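PDB 4RU0: putative branched-chain amino acid ABC transporter, periplasmic branched-chain amino acid-binding protein, which probably captures a branched-chain amino acid or related small solute in the periplasm and hands it to an ABC transporter for import. Local coordinates for residues 40-45 and 78-83; 50-55 and 324-329; 182-187 and 236-241; 228-233 and 257-262. All blocks are in the same frame, centred on the assembly; numbering follows the deposited sequence.

In the fold
Contacts 1 and 2 belong to one side of the molecule, contacts 3 and 4 to the other, with the centres of contacts 1 and 3 about 34 Å apart. Contacts 1 and 2 touch directly, Tyr41 and helix 47-67 meeting beside the bound ligand; contacts 3 and 4 touch where Val238 meets Phe259. Contact 3 is the buried one, two adjacent inner strands joined by backbone bonds, whereas contact 4 lies at the periphery and joins a helix to a loop through two aromatic rings and an arginine. Contact 1 ends a strand pair with partly exposed charged side chains, and contact 2 packs helix 47-67 against the first turn of helix 325-348, with a polar link at its margin.

Contact 1: residues 40-45 and 78-83; sequences TYRVGA and WQECET
Glu80 OE1 takes two donors from segment 40-45. Arg42 NE meets its syn lone pair, nearly in the guanidinium plane, as the core of a salt bridge, and Thr40 OG1 meets the anti lone pair at 2.8 Å. The carboxylate is turned 47° from the guanidinium, and the bonds from Arg42 NH2 to Glu80 are weak; NH2 also forms a salt bridge with Asp315. Thr40 OG1 lies between its backbone N and carbonyl carbon (chi1 64°), which points it at Glu80, and CG2 rests on Glu80 CG. At Glu82 the bend at chi2 (60°) turns CD back toward segment 40-45, and OE1 accepts from Arg42 N at 2.9 Å. The backbone pairing positions both glutamates: Thr40 N donates to Cys81 O at 3.1 Å, and Thr83 N to Thr40 O at 2.8 Å. Thr83 OG1 lies at the edge of the Tyr41 ring, 3.9 Å from CD2. Tyr41 belongs to the ligand pocket, and its ring also meets Trp54 and Trp85 edge-to-face. The strand ends 34-40 and 76-82 are held between helix 47-67, which Thr40 and Glu80 touch, and helix 87-97, to which Cys81 is tied by its disulfide with Cys93.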
# COMPACT_ATOMS: atom_id res chain seq x y z
N THR A 40 -3.49 -5.88 -14.65
CA THR A 40 -2.36 -5.00 -14.93
C THR A 40 -2.66 -3.98 -16.02
O THR A 40 -3.57 -4.18 -16.83
CB THR A 40 -1.12 -5.82 -15.37
OG1 THR A 40 -1.40 -6.48 -16.61
CG2 THR A 40 -0.74 -6.85 -14.31
N TYR A 41 -1.91 -2.89 -16.02
CA TYR A 41 -1.96 -1.94 -17.12
C TYR A 41 -0.59 -1.81 -17.77
O TYR A 41 0.42 -1.59 -17.10
CB TYR A 41 -2.47 -0.57 -16.66
CG TYR A 41 -1.96 -0.09 -15.31
CD1 TYR A 41 -0.76 0.61 -15.20
CD2 TYR A 41 -2.70 -0.30 -14.15
CE1 TYR A 41 -0.31 1.05 -13.97
CE2 TYR A 41 -2.25 0.14 -12.92
CZ TYR A 41 -1.06 0.81 -12.83
OH TYR A 41 -0.61 1.25 -11.61
N ARG A 42 -0.56 -1.97 -19.09
CA ARG A 42 0.67 -1.81 -19.86
C ARG A 42 0.47 -0.80 -20.99
O ARG A 42 1.32 -0.64 -21.86
CB ARG A 42 1.13 -3.15 -20.43
CG ARG A 42 1.57 -4.12 -19.35
CD ARG A 42 1.93 -5.47 -19.93
NE ARG A 42 2.43 -6.37 -18.90
CZ ARG A 42 3.68 -6.38 -18.46
NH1 ARG A 42 4.57 -5.53 -18.96
NH2 ARG A 42 4.05 -7.24 -17.51
N VAL A 43 -0.68 -0.13 -20.96
CA VAL A 43 -1.00 0.90 -21.93
C VAL A 43 -1.34 2.19 -21.20
O VAL A 43 -1.95 2.15 -20.13
CB VAL A 43 -2.18 0.47 -22.83
CG1 VAL A 43 -2.45 1.51 -23.91
CG2 VAL A 43 -1.91 -0.89 -23.45
N GLY A 44 -0.94 3.32 -21.75
CA GLY A 44 -1.29 4.60 -21.16
C GLY A 44 -0.15 5.26 -20.40
O GLY A 44 0.98 4.77 -20.40
N ALA A 45 -0.47 6.36 -19.73
CA ALA A 45 0.53 7.20 -19.09
C ALA A 45 1.22 6.51 -17.90
O ALA A 45 2.37 6.81 -17.59
CB ALA A 45 -0.10 8.50 -18.64
N TRP A 78 -0.48 -18.07 -13.57
CA TRP A 78 -1.00 -16.71 -13.62
C TRP A 78 -1.25 -16.25 -15.05
O TRP A 78 -0.68 -16.80 -16.00
CB TRP A 78 -0.04 -15.74 -12.93
CG TRP A 78 1.33 -15.69 -13.55
CD1 TRP A 78 1.74 -14.87 -14.56
CD2 TRP A 78 2.46 -16.49 -13.19
NE1 TRP A 78 3.06 -15.11 -14.85
CE2 TRP A 78 3.53 -16.10 -14.02
CE3 TRP A 78 2.67 -17.49 -12.24
CZ2 TRP A 78 4.79 -16.68 -13.94
CZ3 TRP A 78 3.93 -18.07 -12.16
CH2 TRP A 78 4.97 -17.66 -13.00
N GLN A 79 -2.11 -15.25 -15.19
CA GLN A 79 -2.41 -14.65 -16.48
C GLN A 79 -2.73 -13.17 -16.30
O GLN A 79 -3.29 -12.77 -15.29
CB GLN A 79 -3.57 -15.37 -17.17
CG GLN A 79 -3.75 -14.98 -18.64
CD GLN A 79 -4.86 -15.75 -19.32
OE1 GLN A 79 -5.87 -16.09 -18.71
NE2 GLN A 79 -4.68 -16.02 -20.61
N GLU A 80 -2.35 -12.37 -17.29
CA GLU A 80 -2.59 -10.94 -17.22
C GLU A 80 -3.83 -10.52 -18.00
O GLU A 80 -4.11 -11.05 -19.08
CB GLU A 80 -1.37 -10.18 -17.76
CG GLU A 80 -0.50 -9.57 -16.68
CD GLU A 80 0.80 -9.02 -17.23
OE1 GLU A 80 0.89 -7.80 -17.47
OE2 GLU A 80 1.74 -9.82 -17.42
N CYS A 81 -4.56 -9.57 -17.45
CA CYS A 81 -5.67 -8.94 -18.15
C CYS A 81 -5.45 -7.43 -18.12
O CYS A 81 -5.17 -6.86 -17.07
CB CYS A 81 -7.00 -9.32 -17.51
SG CYS A 81 -8.46 -8.55 -18.28
N GLU A 82 -5.56 -6.79 -19.28
CA GLU A 82 -5.31 -5.36 -19.39
C GLU A 82 -6.47 -4.54 -18.82
O GLU A 82 -7.61 -4.66 -19.28
CB GLU A 82 -5.06 -4.97 -20.85
CG GLU A 82 -4.76 -3.50 -21.05
CD GLU A 82 -3.52 -3.04 -20.30
OE1 GLU A 82 -2.55 -3.83 -20.17
OE2 GLU A 82 -3.51 -1.87 -19.85
N THR A 83 -6.18 -3.71 -17.83
CA THR A 83 -7.21 -2.91 -17.17
C THR A 83 -7.14 -1.44 -17.60
O THR A 83 -8.08 -0.67 -17.36
CB THR A 83 -7.10 -2.99 -15.64
OG1 THR A 83 -5.98 -2.22 -15.19
CG2 THR A 83 -6.94 -4.44 -15.19

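Contact 2: residues 50-55 and 324-329; sequences GVQVWA and SVYYNS
Val53 and Tyr326 meet where the two helices come so close that the backbones themselves touch. The short axes approach to 6.7 Å at a crossing angle of -37°, and the CA atoms of Val53 and Tyr327 are 4.6 Å apart. Two CA-H...O contacts run in opposite directions across this seam: Tyr327 CA to Gln52 O, and Val53 CA to Tyr326 O, each 3.4 Å. Val53 CG2, anti to the carbonyl carbon and beside the backbone N, lies 3.9 Å from Tyr326 CB, and both valine methyls lie beside Ser329 OG, a hydroxyl already turned back to donate to Tyr326 O. Tyr326 CB also packs on Gln52 CB. The Tyr327 ring reaches past Gln52 O to the backbone of Ala55, and its hydroxyl is bound to Asp59 further along helix 47-67.

Against this close seam stands the more open margin at partly exposed Ser324, where a single side-chain hydrogen bond spans the helices. Gln52 stretches out beyond CG to place OE1 2.8 Å from Ser324 OG, the donor, while NE2 is held by Ser48 O and Glu274. Ser324 OG also accepts from Tyr327 N at 3.2 Å, an N-cap bond. An alanine here would probably leave Gln52 OE1 without this donor and Tyr327 N without its cap. One hydroxyl therefore serves as acceptor for Tyr327 N and as donor to Gln52 OE1, coupling the cap of helix 325-348 to the side of helix 47-67.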
# COMPACT_ATOMS: atom_id res chain seq x y z
N GLY A 50 3.77 1.11 -13.97
CA GLY A 50 3.04 -0.13 -13.78
C GLY A 50 3.83 -1.38 -14.11
O GLY A 50 3.76 -2.37 -13.38
N VAL A 51 4.58 -1.35 -15.21
CA VAL A 51 5.30 -2.54 -15.66
C VAL A 51 6.35 -2.97 -14.65
O VAL A 51 6.72 -4.15 -14.59
CB VAL A 51 5.97 -2.32 -17.03
CG1 VAL A 51 4.92 -2.23 -18.13
CG2 VAL A 51 6.84 -1.07 -17.01
N GLN A 52 6.82 -2.03 -13.85
CA GLN A 52 7.78 -2.34 -12.80
C GLN A 52 7.11 -3.10 -11.66
O GLN A 52 7.70 -4.01 -11.08
CB GLN A 52 8.45 -1.06 -12.28
CG GLN A 52 9.19 -0.29 -13.36
CD GLN A 52 9.67 1.06 -12.87
OE1 GLN A 52 10.39 1.15 -11.88
NE2 GLN A 52 9.27 2.12 -13.57
N VAL A 53 5.87 -2.71 -11.35
CA VAL A 53 5.09 -3.40 -10.33
C VAL A 53 4.76 -4.84 -10.74
O VAL A 53 4.94 -5.78 -9.96
CB VAL A 53 3.77 -2.67 -10.03
CG1 VAL A 53 3.03 -3.37 -8.89
CG2 VAL A 53 4.03 -1.21 -9.67
N TRP A 54 4.26 -5.02 -11.97
CA TRP A 54 3.87 -6.34 -12.43
C TRP A 54 5.07 -7.27 -12.48
O TRP A 54 4.98 -8.45 -12.11
CB TRP A 54 3.20 -6.28 -13.81
CG TRP A 54 2.34 -5.07 -14.07
CD1 TRP A 54 2.26 -4.36 -15.24
CD2 TRP A 54 1.44 -4.41 -13.15
NE1 TRP A 54 1.37 -3.32 -15.11
CE2 TRP A 54 0.86 -3.33 -13.84
CE3 TRP A 54 1.08 -4.64 -11.82
CZ2 TRP A 54 -0.06 -2.47 -13.24
CZ3 TRP A 54 0.17 -3.79 -11.23
CH2 TRP A 54 -0.39 -2.72 -11.93
N ALA A 55 6.20 -6.74 -12.93
CA ALA A 55 7.44 -7.51 -13.03
C ALA A 55 7.87 -8.02 -11.66
O ALA A 55 8.46 -9.10 -11.54
CB ALA A 55 8.53 -6.68 -13.66
N SER A 324 13.43 -0.63 -7.43
CA SER A 324 12.59 0.55 -7.45
C SER A 324 11.39 0.30 -6.59
O SER A 324 10.97 -0.82 -6.44
CB SER A 324 12.18 0.93 -8.87
OG SER A 324 11.00 0.27 -9.29
N VAL A 325 10.84 1.36 -6.02
CA VAL A 325 9.76 1.23 -5.05
C VAL A 325 8.57 0.52 -5.70
O VAL A 325 7.88 -0.25 -5.08
CB VAL A 325 9.42 2.60 -4.40
CG1 VAL A 325 8.16 2.58 -3.56
CG2 VAL A 325 10.59 3.12 -3.60
N TYR A 326 8.36 0.82 -6.97
CA TYR A 326 7.35 0.16 -7.74
C TYR A 326 7.61 -1.34 -7.85
O TYR A 326 6.70 -2.13 -7.66
CB TYR A 326 7.33 0.79 -9.12
CG TYR A 326 6.80 2.20 -9.12
CD1 TYR A 326 5.70 2.53 -8.38
CD2 TYR A 326 7.40 3.19 -9.87
CE1 TYR A 326 5.20 3.81 -8.37
CE2 TYR A 326 6.91 4.47 -9.87
CZ TYR A 326 5.80 4.78 -9.12
OH TYR A 326 5.28 6.05 -9.11
N TYR A 327 8.84 -1.73 -8.10
CA TYR A 327 9.18 -3.14 -8.19
C TYR A 327 8.96 -3.83 -6.87
O TYR A 327 8.53 -4.96 -6.81
CB TYR A 327 10.62 -3.33 -8.68
CG TYR A 327 11.00 -4.76 -8.88
CD1 TYR A 327 11.30 -5.57 -7.80
CD2 TYR A 327 11.04 -5.32 -10.14
CE1 TYR A 327 11.63 -6.88 -7.97
CE2 TYR A 327 11.37 -6.64 -10.32
CZ TYR A 327 11.67 -7.41 -9.24
OH TYR A 327 12.00 -8.72 -9.40
N ASN A 328 9.30 -3.15 -5.80
CA ASN A 328 9.24 -3.74 -4.47
C ASN A 328 7.82 -3.85 -3.94
O ASN A 328 7.52 -4.72 -3.12
CB ASN A 328 10.10 -2.94 -3.50
CG ASN A 328 11.58 -3.04 -3.81
OD1 ASN A 328 11.97 -3.45 -4.91
ND2 ASN A 328 12.42 -2.68 -2.84
N SER A 329 6.94 -2.97 -4.42
CA SER A 329 5.53 -3.08 -4.07
C SER A 329 4.97 -4.35 -4.70
O SER A 329 4.14 -5.03 -4.11
CB SER A 329 4.74 -1.85 -4.52
OG SER A 329 4.70 -1.74 -5.93

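Contact 3: residues 182-187 and 236-241; sequences KIATLY and DWVFLR
This parallel strand pair lies in the central sheet of one alpha/beta lobe of the periplasmic binding protein fold, with 182-188 between 210-216 and 237-241. Ala184 N donates to Trp237 O at 3.0 Å and Phe239 N to Ala184 O at 2.7 Å; Leu186 N to Phe239 O and Arg241 N to Leu186 O carry the pairing onward. At the entry to the pair, the Asp236 side chain replaces a strand partner: OD1 accepts from Lys182 N at 2.7 Å in an almost straight bond (175°), while Asp236 N donates to Lys182 O. An alanine here would probably leave Lys182 N without that acceptor, the backbone bond to Lys182 O remaining. Ala184, Leu186, Val238 and Leu240 share one face, where Leu186 CD2 touches Leu240 CD1 at 3.7 Å with the two side chains side by side. The other face carries Thr185, Phe239 and Arg241, covered by helices 157-172 and 197-207. The guanidinium of Arg241 is bound by Asp267 and lies against the rings of Tyr192, a pocket residue, and Phe157. Closer to the sheet, Arg241 CD sits 3.6 Å above the Phe239 ring plane toward its rim, and Thr185 OG1 lies 3.7 Å from Phe239 CB.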
# COMPACT_ATOMS: atom_id res chain seq x y z
N LYS A 182 3.30 23.01 14.74
CA LYS A 182 2.35 23.10 13.64
C LYS A 182 2.64 22.02 12.61
O LYS A 182 3.79 21.84 12.19
CB LYS A 182 2.40 24.47 12.97
CG LYS A 182 1.90 25.62 13.83
CD LYS A 182 1.94 26.92 13.04
CE LYS A 182 1.83 28.13 13.94
NZ LYS A 182 1.96 29.39 13.15
N ILE A 183 1.60 21.31 12.21
CA ILE A 183 1.72 20.30 11.18
C ILE A 183 0.69 20.59 10.10
O ILE A 183 -0.51 20.53 10.35
CB ILE A 183 1.52 18.89 11.75
CG1 ILE A 183 2.57 18.60 12.82
CG2 ILE A 183 1.58 17.84 10.63
CD1 ILE A 183 2.43 17.25 13.47
N ALA A 184 1.17 20.91 8.90
CA ALA A 184 0.27 21.22 7.80
C ALA A 184 0.13 20.01 6.87
O ALA A 184 1.12 19.40 6.48
CB ALA A 184 0.77 22.44 7.02
N THR A 185 -1.11 19.68 6.54
CA THR A 185 -1.36 18.62 5.58
C THR A 185 -1.82 19.24 4.26
O THR A 185 -2.88 19.89 4.20
CB THR A 185 -2.40 17.60 6.09
OG1 THR A 185 -1.90 16.95 7.26
CG2 THR A 185 -2.70 16.55 5.03
N LEU A 186 -1.00 19.07 3.23
CA LEU A 186 -1.31 19.52 1.88
C LEU A 186 -1.85 18.34 1.08
O LEU A 186 -1.09 17.44 0.70
CB LEU A 186 -0.07 20.10 1.21
CG LEU A 186 -0.30 20.80 -0.13
CD1 LEU A 186 -1.19 22.01 0.08
CD2 LEU A 186 1.02 21.22 -0.74
N TYR A 187 -3.16 18.32 0.83
CA TYR A 187 -3.77 17.12 0.25
C TYR A 187 -4.52 17.38 -1.05
O TYR A 187 -5.24 18.39 -1.19
CB TYR A 187 -4.72 16.46 1.25
CG TYR A 187 -5.95 17.27 1.61
CD1 TYR A 187 -7.13 17.13 0.88
CD2 TYR A 187 -5.93 18.17 2.67
CE1 TYR A 187 -8.26 17.88 1.20
CE2 TYR A 187 -7.06 18.92 3.00
CZ TYR A 187 -8.21 18.77 2.26
OH TYR A 187 -9.33 19.50 2.58
N ASP A 236 6.06 23.42 11.29
CA ASP A 236 7.28 22.65 11.55
C ASP A 236 7.41 21.50 10.57
O ASP A 236 8.52 21.11 10.21
CB ASP A 236 7.27 22.11 12.99
CG ASP A 236 7.12 23.21 14.02
OD1 ASP A 236 5.97 23.50 14.43
OD2 ASP A 236 8.14 23.80 14.43
N TRP A 237 6.28 20.97 10.11
CA TRP A 237 6.28 19.86 9.15
C TRP A 237 5.15 19.99 8.13
O TRP A 237 4.08 20.53 8.44
CB TRP A 237 6.15 18.52 9.88
CG TRP A 237 7.30 18.23 10.79
CD1 TRP A 237 7.40 18.57 12.11
CD2 TRP A 237 8.52 17.56 10.45
NE1 TRP A 237 8.61 18.15 12.61
CE2 TRP A 237 9.31 17.52 11.62
CE3 TRP A 237 9.01 16.98 9.28
CZ2 TRP A 237 10.58 16.93 11.65
CZ3 TRP A 237 10.28 16.39 9.30
CH2 TRP A 237 11.04 16.37 10.48
N VAL A 238 5.39 19.50 6.92
CA VAL A 238 4.33 19.35 5.94
C VAL A 238 4.12 17.88 5.59
O VAL A 238 5.04 17.19 5.15
CB VAL A 238 4.60 20.15 4.65
CG1 VAL A 238 3.56 19.81 3.59
CG2 VAL A 238 4.60 21.65 4.94
N PHE A 239 2.90 17.41 5.83
CA PHE A 239 2.45 16.09 5.43
C PHE A 239 1.91 16.21 4.00
O PHE A 239 0.83 16.75 3.79
CB PHE A 239 1.38 15.58 6.40
CG PHE A 239 1.03 14.12 6.24
CD1 PHE A 239 1.81 13.27 5.46
CD2 PHE A 239 -0.09 13.60 6.87
CE1 PHE A 239 1.47 11.92 5.32
CE2 PHE A 239 -0.43 12.26 6.74
CZ PHE A 239 0.36 11.42 5.96
N LEU A 240 2.68 15.73 3.03
CA LEU A 240 2.33 15.94 1.63
C LEU A 240 1.50 14.79 1.08
O LEU A 240 2.03 13.71 0.80
CB LEU A 240 3.58 16.12 0.78
CG LEU A 240 3.31 16.49 -0.67
CD1 LEU A 240 2.60 17.83 -0.73
CD2 LEU A 240 4.60 16.52 -1.49
N ARG A 241 0.23 15.04 0.84
CA ARG A 241 -0.68 14.00 0.40
C ARG A 241 -1.27 14.44 -0.91
O ARG A 241 -2.45 14.57 -1.09
CB ARG A 241 -1.76 13.77 1.44
CG ARG A 241 -1.23 13.43 2.82
CD ARG A 241 -2.24 12.71 3.67
NE ARG A 241 -2.46 11.40 3.12
CZ ARG A 241 -3.60 10.97 2.63
NH1 ARG A 241 -3.65 9.77 2.11
NH2 ARG A 241 -4.67 11.72 2.65

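Contact 4: residues 228-233 and 257-262; sequences RQIRQQ and FGFPVD
Phe257 and Phe259 make the apolar part of this contact, each against a different part of helix 224-233. The Phe257 ring lies against the helix backbone at Arg228: CE2 comes to 3.4 Å from Arg228 CA and 3.6 Å from Arg228 CB, and Arg228 N stands over one face toward the rim. The Phe259 ring receives Ile230 in a CH-pi contact, CG2 lying 4.1 Å from the ring centroid and 27° off the normal. The two side chains cross at about a right angle. On the same ring, CD of the following residue, Pro260, packs 3.4 Å above the plane toward the rim.

The polar part rests on Arg231. Its chain, with CG anti to the backbone N (chi1 -169°), runs extended as far as NE, past the Phe257 carbonyl. NH1 faces Phe257 O; the modelled separation is too short for its detail to be trusted. Arg231 CD meanwhile lies at the edge of the Phe257 ring.

Gly258, with positive phi, closes helix 246-256 in a Schellman motif, and the chain then turns toward strand 264-266. The arrangement is a C-terminal helix cap laid against a neighbouring helix, at the periphery of an alpha/beta lobe of the periplasmic binding protein fold.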
# COMPACT_ATOMS: atom_id res chain seq x y z
N ARG A 228 1.99 29.93 -0.23
CA ARG A 228 2.01 31.27 0.36
C ARG A 228 1.47 31.18 1.79
O ARG A 228 1.99 31.81 2.71
CB ARG A 228 1.18 32.25 -0.48
CG ARG A 228 1.01 33.62 0.12
CD ARG A 228 0.37 34.59 -0.88
NE ARG A 228 -1.04 34.28 -1.13
CZ ARG A 228 -1.52 33.78 -2.27
NH1 ARG A 228 -0.71 33.52 -3.29
NH2 ARG A 228 -2.82 33.55 -2.39
N GLN A 229 0.42 30.39 1.96
CA GLN A 229 -0.13 30.16 3.28
C GLN A 229 0.89 29.47 4.19
O GLN A 229 1.07 29.84 5.35
CB GLN A 229 -1.40 29.33 3.19
CG GLN A 229 -1.97 28.95 4.54
CD GLN A 229 -3.27 28.17 4.42
OE1 GLN A 229 -3.90 28.17 3.37
NE2 GLN A 229 -3.66 27.49 5.49
N ILE A 230 1.57 28.46 3.64
CA ILE A 230 2.54 27.68 4.39
C ILE A 230 3.74 28.53 4.80
O ILE A 230 4.24 28.40 5.92
CB ILE A 230 3.00 26.45 3.58
CG1 ILE A 230 1.89 25.40 3.57
CG2 ILE A 230 4.29 25.87 4.14
CD1 ILE A 230 2.07 24.31 2.52
N ARG A 231 4.18 29.43 3.93
CA ARG A 231 5.27 30.33 4.31
C ARG A 231 4.83 31.29 5.41
O ARG A 231 5.60 31.58 6.33
CB ARG A 231 5.81 31.10 3.10
CG ARG A 231 7.12 31.84 3.41
CD ARG A 231 7.62 32.61 2.20
NE ARG A 231 8.72 33.52 2.51
CZ ARG A 231 10.00 33.19 2.47
NH1 ARG A 231 10.36 31.96 2.14
NH2 ARG A 231 10.94 34.09 2.77
N GLN A 232 3.59 31.79 5.32
CA GLN A 232 3.03 32.66 6.36
C GLN A 232 2.96 31.95 7.71
O GLN A 232 3.37 32.49 8.74
CB GLN A 232 1.64 33.16 5.97
CG GLN A 232 1.60 34.29 4.96
CD GLN A 232 0.22 34.48 4.36
OE1 GLN A 232 -0.63 33.58 4.42
NE2 GLN A 232 -0.03 35.65 3.78
N GLN A 233 2.41 30.74 7.72
CA GLN A 233 2.20 30.04 8.98
C GLN A 233 3.48 29.36 9.47
O GLN A 233 3.59 29.05 10.66
CB GLN A 233 1.06 29.03 8.82
CG GLN A 233 -0.32 29.68 8.77
CD GLN A 233 -1.42 28.68 8.48
OE1 GLN A 233 -1.35 27.93 7.51
NE2 GLN A 233 -2.45 28.67 9.32
N PHE A 257 9.03 29.08 -2.63
CA PHE A 257 8.61 29.87 -1.47
C PHE A 257 9.57 29.74 -0.29
O PHE A 257 9.34 30.31 0.77
CB PHE A 257 7.19 29.48 -1.04
CG PHE A 257 6.10 30.21 -1.78
CD1 PHE A 257 5.66 29.75 -3.02
CD2 PHE A 257 5.51 31.34 -1.24
CE1 PHE A 257 4.65 30.42 -3.70
CE2 PHE A 257 4.50 32.01 -1.91
CZ PHE A 257 4.07 31.55 -3.15
N GLY A 258 10.64 28.98 -0.47
CA GLY A 258 11.68 28.90 0.54
C GLY A 258 11.39 27.97 1.70
O GLY A 258 12.08 28.02 2.72
N PHE A 259 10.37 27.13 1.58
CA PHE A 259 10.09 26.17 2.64
C PHE A 259 11.07 25.00 2.53
O PHE A 259 11.31 24.50 1.44
CB PHE A 259 8.65 25.68 2.59
CG PHE A 259 8.25 24.88 3.81
CD1 PHE A 259 7.85 25.52 4.97
CD2 PHE A 259 8.30 23.49 3.79
CE1 PHE A 259 7.50 24.80 6.09
CE2 PHE A 259 7.96 22.76 4.91
CZ PHE A 259 7.55 23.41 6.06
N PRO A 260 11.65 24.58 3.67
CA PRO A 260 12.69 23.54 3.64
C PRO A 260 12.12 22.17 3.30
O PRO A 260 11.24 21.64 3.98
CB PRO A 260 13.27 23.57 5.07
CG PRO A 260 12.23 24.24 5.90
CD PRO A 260 11.46 25.16 5.01
N VAL A 261 12.64 21.60 2.22
CA VAL A 261 12.08 20.40 1.62
C VAL A 261 12.24 19.17 2.51
O VAL A 261 11.46 18.22 2.43
CB VAL A 261 12.72 20.16 0.23
CG1 VAL A 261 12.25 18.86 -0.38
CG2 VAL A 261 12.39 21.33 -0.69
N ASP A 262 13.23 19.20 3.40
CA ASP A 262 13.43 18.06 4.29
C ASP A 262 12.55 18.17 5.53
O ASP A 262 12.68 17.40 6.48
CB ASP A 262 14.91 17.93 4.68
CG ASP A 262 15.41 19.10 5.49
OD1 ASP A 262 14.82 20.20 5.40
OD2 ASP A 262 16.41 18.92 6.22